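Local coordinates for AlyGC (Glaciecola chathamensis, PDB 5GKD), which is an alginate lyase of polysaccharide lyase family 6, probably cleaving alginate chains by beta-elimination with the help of a bound calcium ion, at residues N611-D616 with N642-E647; E631-P636 with G664-K669; A18-D23 with K46-R51. All coordinates share one frame; numbering follows the deposited sequence.

Interaction 1. Residues N611-D616 with N642-E647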
loop_
_atom_site.group_PDB
_atom_site.type_symbol
_atom_site.label_atom_id
_atom_site.label_comp_id
_atom_site.label_asym_id
_atom_site.label_seq_id
_atom_site.Cartn_x
_atom_site.Cartn_y
_atom_site.Cartn_z
ATOM N N ASN A 611 20.725 24.207 -7.210
ATOM C CA ASN A 611 21.338 24.543 -8.500
ATOM C C ASN A 611 20.620 23.870 -9.660
ATOM O O ASN A 611 21.236 23.445 -10.634
ATOM C CB ASN A 611 22.822 24.178 -8.519
ATOM C CG ASN A 611 23.621 24.912 -7.453
ATOM O OD1 ASN A 611 23.426 26.114 -7.224
ATOM N ND2 ASN A 611 24.520 24.189 -6.790
ATOM N N SER A 612 19.310 23.762 -9.553
ATOM C CA SER A 612 18.544 22.996 -10.512
ATOM C C SER A 612 17.505 23.892 -11.157
ATOM O O SER A 612 17.290 25.029 -10.741
ATOM C CB SER A 612 17.895 21.782 -9.835
ATOM O OG SER A 612 18.907 20.892 -9.402
ATOM N N ASN A 613 16.858 23.361 -12.183
ATOM C CA ASN A 613 15.938 24.142 -12.988
ATOM C C ASN A 613 14.711 23.303 -13.303
ATOM O O ASN A 613 14.828 22.181 -13.798
ATOM C CB ASN A 613 16.636 24.617 -14.270
ATOM C CG ASN A 613 15.884 25.703 -14.960
ATOM O OD1 ASN A 613 14.795 25.477 -15.472
ATOM N ND2 ASN A 613 16.447 26.904 -14.971
ATOM N N VAL A 614 13.540 23.851 -13.008
ATOM C CA VAL A 614 12.263 23.178 -13.182
ATOM C C VAL A 614 11.334 24.120 -13.929
ATOM O O VAL A 614 11.115 25.252 -13.481
ATOM C CB VAL A 614 11.633 22.786 -11.833
ATOM C CG1 VAL A 614 10.256 22.167 -12.050
ATOM C CG2 VAL A 614 12.551 21.857 -11.046
ATOM N N SER A 615 10.758 23.651 -15.037
ATOM C CA SER A 615 9.920 24.505 -15.868
ATOM C C SER A 615 8.729 23.737 -16.425
ATOM O O SER A 615 8.884 22.625 -16.940
ATOM C CB SER A 615 10.741 25.096 -17.019
ATOM O OG SER A 615 9.984 26.058 -17.718
ATOM N N ASP A 616 7.547 24.345 -16.331
ATOM C CA ASP A 616 6.298 23.784 -16.855
ATOM C C ASP A 616 5.948 22.465 -16.154
ATOM O O ASP A 616 5.790 21.407 -16.773
ATOM C CB ASP A 616 6.373 23.616 -18.382
ATOM C CG ASP A 616 5.038 23.243 -18.995
ATOM O OD1 ASP A 616 3.988 23.543 -18.375
ATOM O OD2 ASP A 616 5.033 22.641 -20.097
ATOM N N ASN A 642 19.202 28.060 -4.674
ATOM C CA ASN A 642 19.836 28.424 -5.937
ATOM C C ASN A 642 19.164 27.749 -7.124
ATOM O O ASN A 642 19.819 27.417 -8.107
ATOM C CB ASN A 642 21.337 28.112 -5.909
ATOM C CG ASN A 642 22.087 28.974 -4.914
ATOM O OD1 ASN A 642 22.371 30.124 -5.218
ATOM N ND2 ASN A 642 22.388 28.444 -3.714
ATOM N N ASN A 643 17.857 27.551 -7.040
ATOM C CA ASN A 643 17.094 26.945 -8.119
ATOM C C ASN A 643 16.307 28.013 -8.863
ATOM O O ASN A 643 16.018 29.085 -8.338
ATOM C CB ASN A 643 16.113 25.877 -7.600
ATOM C CG ASN A 643 16.774 24.838 -6.720
ATOM O OD1 ASN A 643 17.490 23.954 -7.193
ATOM N ND2 ASN A 643 16.532 24.939 -5.434
ATOM N N ILE A 644 15.919 27.679 -10.083
ATOM C CA ILE A 644 15.010 28.486 -10.874
ATOM C C ILE A 644 13.794 27.633 -11.171
ATOM O O ILE A 644 13.915 26.568 -11.788
ATOM C CB ILE A 644 15.662 28.991 -12.171
ATOM C CG1 ILE A 644 16.819 29.938 -11.853
ATOM C CG2 ILE A 644 14.635 29.680 -13.061
ATOM C CD1 ILE A 644 18.138 29.232 -11.617
ATOM N N PHE A 645 12.630 28.091 -10.734
ATOM C CA PHE A 645 11.369 27.399 -10.950
ATOM C C PHE A 645 10.484 28.278 -11.824
ATOM O O PHE A 645 10.157 29.403 -11.432
ATOM C CB PHE A 645 10.664 27.095 -9.617
ATOM C CG PHE A 645 11.530 26.410 -8.567
ATOM C CD1 PHE A 645 11.991 25.108 -8.746
ATOM C CD2 PHE A 645 11.802 27.039 -7.361
ATOM C CE1 PHE A 645 12.748 24.468 -7.763
ATOM C CE2 PHE A 645 12.565 26.409 -6.372
ATOM C CZ PHE A 645 13.033 25.115 -6.577
ATOM N N ASN A 646 10.085 27.773 -12.999
ATOM C CA ASN A 646 9.208 28.506 -13.912
ATOM C C ASN A 646 7.903 27.759 -14.138
ATOM O O ASN A 646 7.915 26.560 -14.434
ATOM C CB ASN A 646 9.856 28.753 -15.285
ATOM C CG ASN A 646 11.228 29.389 -15.193
ATOM O OD1 ASN A 646 11.353 30.595 -14.958
ATOM N ND2 ASN A 646 12.268 28.590 -15.430
ATOM N N GLU A 647 6.788 28.479 -14.043
ATOM C CA GLU A 647 5.457 27.940 -14.340
ATOM C C GLU A 647 5.223 26.614 -13.607
ATOM O O GLU A 647 5.009 25.564 -14.210
ATOM C CB GLU A 647 5.271 27.773 -15.850
ATOM C CG GLU A 647 5.459 29.039 -16.677
ATOM C CD GLU A 647 4.221 29.927 -16.708
ATOM O OE1 GLU A 647 3.164 29.533 -16.158
ATOM O OE2 GLU A 647 4.300 31.022 -17.308
#

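Interaction 2. Residues E631-P636 with G664-K669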
loop_
_atom_site.group_PDB
_atom_site.type_symbol
_atom_site.label_atom_id
_atom_site.label_comp_id
_atom_site.label_asym_id
_atom_site.label_seq_id
_atom_site.Cartn_x
_atom_site.Cartn_y
_atom_site.Cartn_z
ATOM N N GLU A 631 6.997 14.115 18.825
ATOM C CA GLU A 631 8.239 14.859 18.973
ATOM C C GLU A 631 9.423 13.915 19.146
ATOM O O GLU A 631 10.374 14.210 19.865
ATOM C CB GLU A 631 8.148 15.839 20.139
ATOM C CG GLU A 631 7.026 16.857 19.996
ATOM C CD GLU A 631 6.858 17.719 21.238
ATOM O OE1 GLU A 631 6.102 17.306 22.143
ATOM O OE2 GLU A 631 7.489 18.802 21.306
ATOM N N SER A 632 9.392 12.779 18.462
ATOM C CA SER A 632 10.409 11.760 18.633
ATOM C C SER A 632 11.438 11.710 17.522
ATOM O O SER A 632 12.301 10.824 17.554
ATOM C CB SER A 632 9.747 10.393 18.758
ATOM O OG SER A 632 8.825 10.396 19.814
ATOM N N THR A 633 11.376 12.614 16.547
ATOM C CA THR A 633 12.189 12.530 15.336
ATOM C C THR A 633 12.762 13.906 15.006
ATOM O O THR A 633 12.439 14.907 15.644
ATOM C CB THR A 633 11.368 11.992 14.152
ATOM O OG1 THR A 633 10.243 12.848 13.928
ATOM C CG2 THR A 633 10.857 10.594 14.441
ATOM N N PHE A 634 13.609 13.958 13.978
ATOM C CA PHE A 634 14.278 15.189 13.603
ATOM C C PHE A 634 13.933 15.668 12.205
ATOM O O PHE A 634 14.241 16.819 11.873
ATOM C CB PHE A 634 15.804 15.018 13.710
ATOM C CG PHE A 634 16.262 14.450 15.017
ATOM C CD1 PHE A 634 15.888 15.037 16.212
ATOM C CD2 PHE A 634 17.045 13.306 15.056
ATOM C CE1 PHE A 634 16.312 14.522 17.420
ATOM C CE2 PHE A 634 17.465 12.779 16.271
ATOM C CZ PHE A 634 17.100 13.394 17.455
ATOM N N GLY A 635 13.318 14.826 11.383
ATOM C CA GLY A 635 13.031 15.150 10.011
ATOM C C GLY A 635 11.551 15.252 9.750
ATOM O O GLY A 635 10.743 15.040 10.650
ATOM N N PRO A 636 11.172 15.595 8.520
ATOM C CA PRO A 636 12.006 15.931 7.364
ATOM C C PRO A 636 12.818 17.226 7.463
ATOM O O PRO A 636 12.427 18.168 8.129
ATOM C CB PRO A 636 10.988 16.056 6.232
ATOM C CG PRO A 636 9.830 15.241 6.670
ATOM C CD PRO A 636 9.753 15.467 8.147
ATOM N N GLY A 664 4.562 19.603 8.700
ATOM C CA GLY A 664 5.313 18.916 9.722
ATOM C C GLY A 664 6.787 18.734 9.439
ATOM O O GLY A 664 7.420 17.914 10.103
ATOM N N THR A 665 7.358 19.455 8.473
ATOM C CA THR A 665 8.801 19.424 8.285
ATOM C C THR A 665 9.493 20.272 9.348
ATOM O O THR A 665 9.064 21.383 9.658
ATOM C CB THR A 665 9.183 19.916 6.899
ATOM O OG1 THR A 665 8.637 21.219 6.693
ATOM C CG2 THR A 665 8.615 18.988 5.864
ATOM N N GLN A 666 10.567 19.731 9.898
ATOM C CA GLN A 666 11.200 20.257 11.099
ATOM C C GLN A 666 12.327 21.237 10.800
ATOM O O GLN A 666 12.623 22.097 11.632
ATOM C CB GLN A 666 11.724 19.092 11.932
ATOM C CG GLN A 666 10.644 18.014 12.144
ATOM C CD GLN A 666 10.823 17.256 13.433
ATOM O OE1 GLN A 666 11.047 17.850 14.490
ATOM N NE2 GLN A 666 10.738 15.933 13.357
ATOM N N VAL A 667 12.960 21.128 9.637
ATOM C CA VAL A 667 13.984 22.067 9.205
ATOM C C VAL A 667 13.682 22.458 7.763
ATOM O O VAL A 667 13.657 21.598 6.871
ATOM C CB VAL A 667 15.395 21.476 9.323
ATOM C CG1 VAL A 667 16.412 22.426 8.690
ATOM C CG2 VAL A 667 15.742 21.195 10.792
ATOM N N ASN A 668 13.467 23.750 7.529
ATOM C CA ASN A 668 13.125 24.253 6.205
ATOM C C ASN A 668 14.054 25.401 5.857
ATOM O O ASN A 668 14.130 26.383 6.602
ATOM C CB ASN A 668 11.674 24.721 6.154
ATOM C CG ASN A 668 10.709 23.656 6.605
ATOM O OD1 ASN A 668 10.455 22.709 5.881
ATOM N ND2 ASN A 668 10.157 23.812 7.799
ATOM N N LYS A 669 14.752 25.287 4.729
ATOM C CA LYS A 669 15.685 26.318 4.278
ATOM C C LYS A 669 15.501 26.527 2.779
ATOM O O LYS A 669 15.857 25.653 1.984
ATOM C CB LYS A 669 17.126 25.928 4.612
ATOM C CG LYS A 669 18.195 26.900 4.107
ATOM C CD LYS A 669 19.599 26.498 4.606
ATOM C CE LYS A 669 20.707 27.056 3.706
ATOM N NZ LYS A 669 21.820 26.058 3.475
#

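Interaction 3. Residues A18-D23 with K46-R51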
loop_
_atom_site.group_PDB
_atom_site.type_symbol
_atom_site.label_atom_id
_atom_site.label_comp_id
_atom_site.label_asym_id
_atom_site.label_seq_id
_atom_site.Cartn_x
_atom_site.Cartn_y
_atom_site.Cartn_z
ATOM N N ALA A 18 15.981 -33.651 29.985
ATOM C CA ALA A 18 17.092 -32.851 30.485
ATOM C C ALA A 18 16.988 -32.662 31.996
ATOM O O ALA A 18 15.915 -32.415 32.536
ATOM C CB ALA A 18 17.127 -31.499 29.775
ATOM N N LYS A 19 18.114 -32.794 32.675
ATOM C CA LYS A 19 18.217 -32.605 34.109
ATOM C C LYS A 19 19.151 -31.447 34.413
ATOM O O LYS A 19 19.982 -31.074 33.575
ATOM C CB LYS A 19 18.729 -33.877 34.802
ATOM C CG LYS A 19 17.621 -34.842 35.186
ATOM C CD LYS A 19 17.382 -35.849 34.111
ATOM C CE LYS A 19 16.312 -36.886 34.490
ATOM N NZ LYS A 19 14.917 -36.363 34.538
ATOM N N PRO A 20 19.053 -30.859 35.602
ATOM C CA PRO A 20 20.030 -29.852 36.013
ATOM C C PRO A 20 21.459 -30.299 35.739
ATOM O O PRO A 20 21.865 -31.405 36.089
ATOM C CB PRO A 20 19.746 -29.694 37.506
ATOM C CG PRO A 20 18.282 -29.955 37.618
ATOM C CD PRO A 20 18.023 -31.074 36.637
ATOM N N GLY A 21 22.217 -29.437 35.069
ATOM C CA GLY A 21 23.558 -29.755 34.629
ATOM C C GLY A 21 23.668 -30.236 33.196
ATOM O O GLY A 21 24.785 -30.327 32.681
ATOM N N ASP A 22 22.561 -30.563 32.542
ATOM C CA ASP A 22 22.643 -31.026 31.166
ATOM C C ASP A 22 22.661 -29.858 30.185
ATOM O O ASP A 22 22.132 -28.777 30.464
ATOM C CB ASP A 22 21.477 -31.952 30.836
ATOM C CG ASP A 22 21.533 -33.270 31.602
ATOM O OD1 ASP A 22 22.611 -33.693 32.066
ATOM O OD2 ASP A 22 20.474 -33.888 31.727
ATOM N N ASP A 23 23.297 -30.094 29.033
ATOM C CA ASP A 23 23.316 -29.184 27.888
ATOM C C ASP A 23 22.556 -29.825 26.729
ATOM O O ASP A 23 22.886 -30.936 26.307
ATOM C CB ASP A 23 24.747 -28.873 27.436
ATOM C CG ASP A 23 25.529 -28.074 28.453
ATOM O OD1 ASP A 23 25.182 -28.136 29.650
ATOM O OD2 ASP A 23 26.490 -27.380 28.059
ATOM N N LYS A 46 23.451 -26.061 39.108
ATOM C CA LYS A 46 23.459 -26.844 37.876
ATOM C C LYS A 46 22.369 -26.302 36.968
ATOM O O LYS A 46 21.213 -26.732 37.046
ATOM C CB LYS A 46 23.243 -28.328 38.159
ATOM C CG LYS A 46 24.112 -28.883 39.270
ATOM C CD LYS A 46 24.547 -30.286 38.947
ATOM C CE LYS A 46 24.598 -31.129 40.185
ATOM N NZ LYS A 46 24.501 -32.577 39.828
ATOM N N PRO A 47 22.688 -25.352 36.108
ATOM C CA PRO A 47 21.693 -24.836 35.171
ATOM C C PRO A 47 21.460 -25.816 34.027
ATOM O O PRO A 47 22.243 -26.729 33.784
ATOM C CB PRO A 47 22.341 -23.546 34.670
ATOM C CG PRO A 47 23.790 -23.877 34.675
ATOM C CD PRO A 47 24.006 -24.726 35.906
ATOM N N ILE A 48 20.355 -25.619 33.322
ATOM C CA ILE A 48 20.087 -26.358 32.090
ATOM C C ILE A 48 20.349 -25.430 30.915
ATOM O O ILE A 48 19.823 -24.314 30.871
ATOM C CB ILE A 48 18.656 -26.905 32.055
ATOM C CG1 ILE A 48 18.394 -27.761 33.290
ATOM C CG2 ILE A 48 18.436 -27.732 30.805
ATOM C CD1 ILE A 48 16.964 -28.211 33.391
ATOM N N THR A 49 21.174 -25.879 29.980
ATOM C CA THR A 49 21.705 -25.041 28.917
ATOM C C THR A 49 21.174 -25.510 27.565
ATOM O O THR A 49 21.075 -26.714 27.308
ATOM C CB THR A 49 23.241 -25.080 28.939
ATOM O OG1 THR A 49 23.715 -24.576 30.193
ATOM C CG2 THR A 49 23.841 -24.266 27.812
ATOM N N LEU A 50 20.800 -24.555 26.725
ATOM C CA LEU A 50 20.532 -24.748 25.300
ATOM C C LEU A 50 21.591 -23.976 24.534
ATOM O O LEU A 50 21.690 -22.757 24.701
ATOM C CB LEU A 50 19.152 -24.215 24.926
ATOM C CG LEU A 50 18.334 -24.688 23.720
ATOM C CD1 LEU A 50 17.593 -23.550 23.065
ATOM C CD2 LEU A 50 19.056 -25.575 22.706
ATOM N N ARG A 51 22.369 -24.659 23.691
ATOM C CA ARG A 51 23.463 -23.971 23.018
ATOM C C ARG A 51 23.709 -24.574 21.643
ATOM O O ARG A 51 23.364 -25.719 21.368
ATOM C CB ARG A 51 24.756 -23.997 23.848
ATOM C CG ARG A 51 24.988 -25.280 24.577
ATOM C CD ARG A 51 26.336 -25.322 25.324
ATOM N NE ARG A 51 27.348 -25.734 24.374
ATOM C CZ ARG A 51 28.019 -26.872 24.420
ATOM N NH1 ARG A 51 27.855 -27.725 25.408
ATOM N NH2 ARG A 51 28.885 -27.127 23.466
HETATM O O HOH W 1 23.957 -26.806 31.963
#

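Interaction 1. Residues N611-D616 with N642-E647
N611 and N642 open the contact side by side, their side chains pointing the same way, with OD1 of N611 3.2 Å from CB of N642. At S612 the backbone N donates to OD1 of N643 at 3.0 Å, arriving 22° off the carbonyl plane of that amide. CG of N643 lies beside its own backbone N, anti to the carbonyl carbon (chi1 -52°), which brings OD1 to the N-H of S612. Its ND2 is taken by N673 and by the backbone O of I609, so the flat amide is gripped from both ends. An alanine in place of N643 would probably leave the S612 N-H without this acceptor and the I609 carbonyl without its donor. S612 O in turn receives I644 N, the first bond of a regular parallel ladder. N613 lays its amide across I644, its ND2 3.6 Å from CB of I644. V614 donates its N to I644 O and accepts N646 N at its O, at 2.8 Å. On the other face, among the buried side chains, V614 puts CB at the edge of the F645 ring, close to the ring plane, 3.9 Å from CD1 of F645; F675 of the next strand meets the same ring. S615 returns to the face of N613, its OG 3.6 Å from CB of N646, whose OD1 is bonded to N676. At D616 the chain turns a corner; its N donates to N646 O, and OD2 bonds H584. Rung stacks on rung here as in a right-handed parallel beta-helix of the pectate lyase-like clan, asparagine over asparagine in the turn before the strands and aromatic against aliphatic inside. The chemistry implies that a buried amide, that of N643, takes up the S612 N-H where the strand ladder has not yet begun, while the strands are held by backbone bonds.

Interaction 2. Residues E631-P636 with G664-K669
Q666 reaches with its amide into the bend of the loop 631-636, and there the contact is closest. CG stands anti to the carbonyl carbon of Q666 (chi1 -50°) and the chain runs out extended, carrying NE2 to two backbone carbonyls. The bond from NE2 to G635 O is 2.9 Å long, with the acceptor within 11° of the amide plane; that to T633 O, at 3.0 Å, is weak, the N-H...O angle being only 138°. OG1 of T633 lies 3.2 Å from the same NE2, the two side chains crossing at about a right angle; the T633 side chain is also about 8 Å from the bound calcium ion. Behind the amide, CB of Q666 rests 3.4 Å from F634 O. The other close patch is P636, which follows a cis peptide bond: its CB meets CG2 of T665 at 3.8 Å, and Y602 and V624 pack against the ring as well. P636 O receives Q666 N at 3.0 Å, in the carbonyl plane, and V667 N more weakly. The two pieces belong to successive coils of a parallel beta-helix: the loop leads into strand 637-641, strand 667-676 follows on the next coil, and V667 continues the backbone pairing with V638. From within that strand N668 turns its ND2 back to T665 O, just ahead of the strand, meeting it from above the carbonyl plane; ND2 is also held by T692. The ring of F634, unlike its carbonyl, turns away from 664-669 to stack on H259. The loose end of the loop is E631 and S632, which do not touch 664-669; E631 forms salt bridges with R284 and R332 instead. K669, at the far end of the other segment, is exposed to solvent and leaves the loop altogether.

Interaction 3. Residues A18-D23 with K46-R51
D23 and R51 make the salt bridge of this contact: NH1 of R51 donates to OD2 of D23 at 3.0 Å, in the guanidinium plane and on the anti lone pair of the oxygen. The carboxylate and guanidinium planes stand 81° apart, so this is a single-bond pair, made at the guanidinium edge. The arginine comes back over the aspartate because its CG sits between the backbone N and the carbonyl carbon (chi1 38°) and the chain bends again further out, laying CD of R51 3.4 Å from OD2 of D23. The other oxygen, OD1, lies 3.7 Å from CB of T49, whose side chain runs alongside that of D23. A water lies between D23 OD1 and T49 OG1. Backbone bonds are two. T49 N donates to D22 O at 3.1 Å, in the carbonyl plane, and starts the parallel pairing of D23 with T49; G21 N reaches P47 O from above the carbonyl plane. G21 is the third residue of a type II turn from K19 to D22, closed by D22 N to K19 O. A side chain there would run into K46, whose CB already lies 3.4 Å from G21 N. The turn is braced by D22, with OD2 accepting K19 N and OD1 bonded to the terminal nitrogen of A1. Apolar contacts gather round I48: its CG2 meets CB of A18 at 4.1 Å, while CG1 packs against CA of P20. The contact joins the first coils of the N-terminal parallel beta-helix, as in the pectate lyase-like clan. A18 follows helix 8-17, the turn delivers the chain to strand 23-26, and that strand lies between 2-5 and 48-52; I48 faces F38 and A40 of strand 35-41, and strand 73-81 pairs with 48-52 along its other edge.

How the interactions relate
Interaction 3 comes first along the chain, near the N-terminus in the first coils of the N-terminal beta-helix; interactions 1 and 2 follow much later, with their segments alternating in the order 611-616, 631-636, 642-647, 664-669. The last two share successive coils of the C-terminal run of parallel strands: 644-648 and 667-676 are neighbours there. Their centres are about 24 Å apart and their nearest atoms about 7 Å. Interaction 3 lies about 51 Å from interaction 2 and about 70 Å from interaction 1, centre to centre, across the chain's middle from the latter. All three join neighbouring coils, and interaction 2 alone lies where the C-terminal coils face the calcium-bearing N-terminal ones.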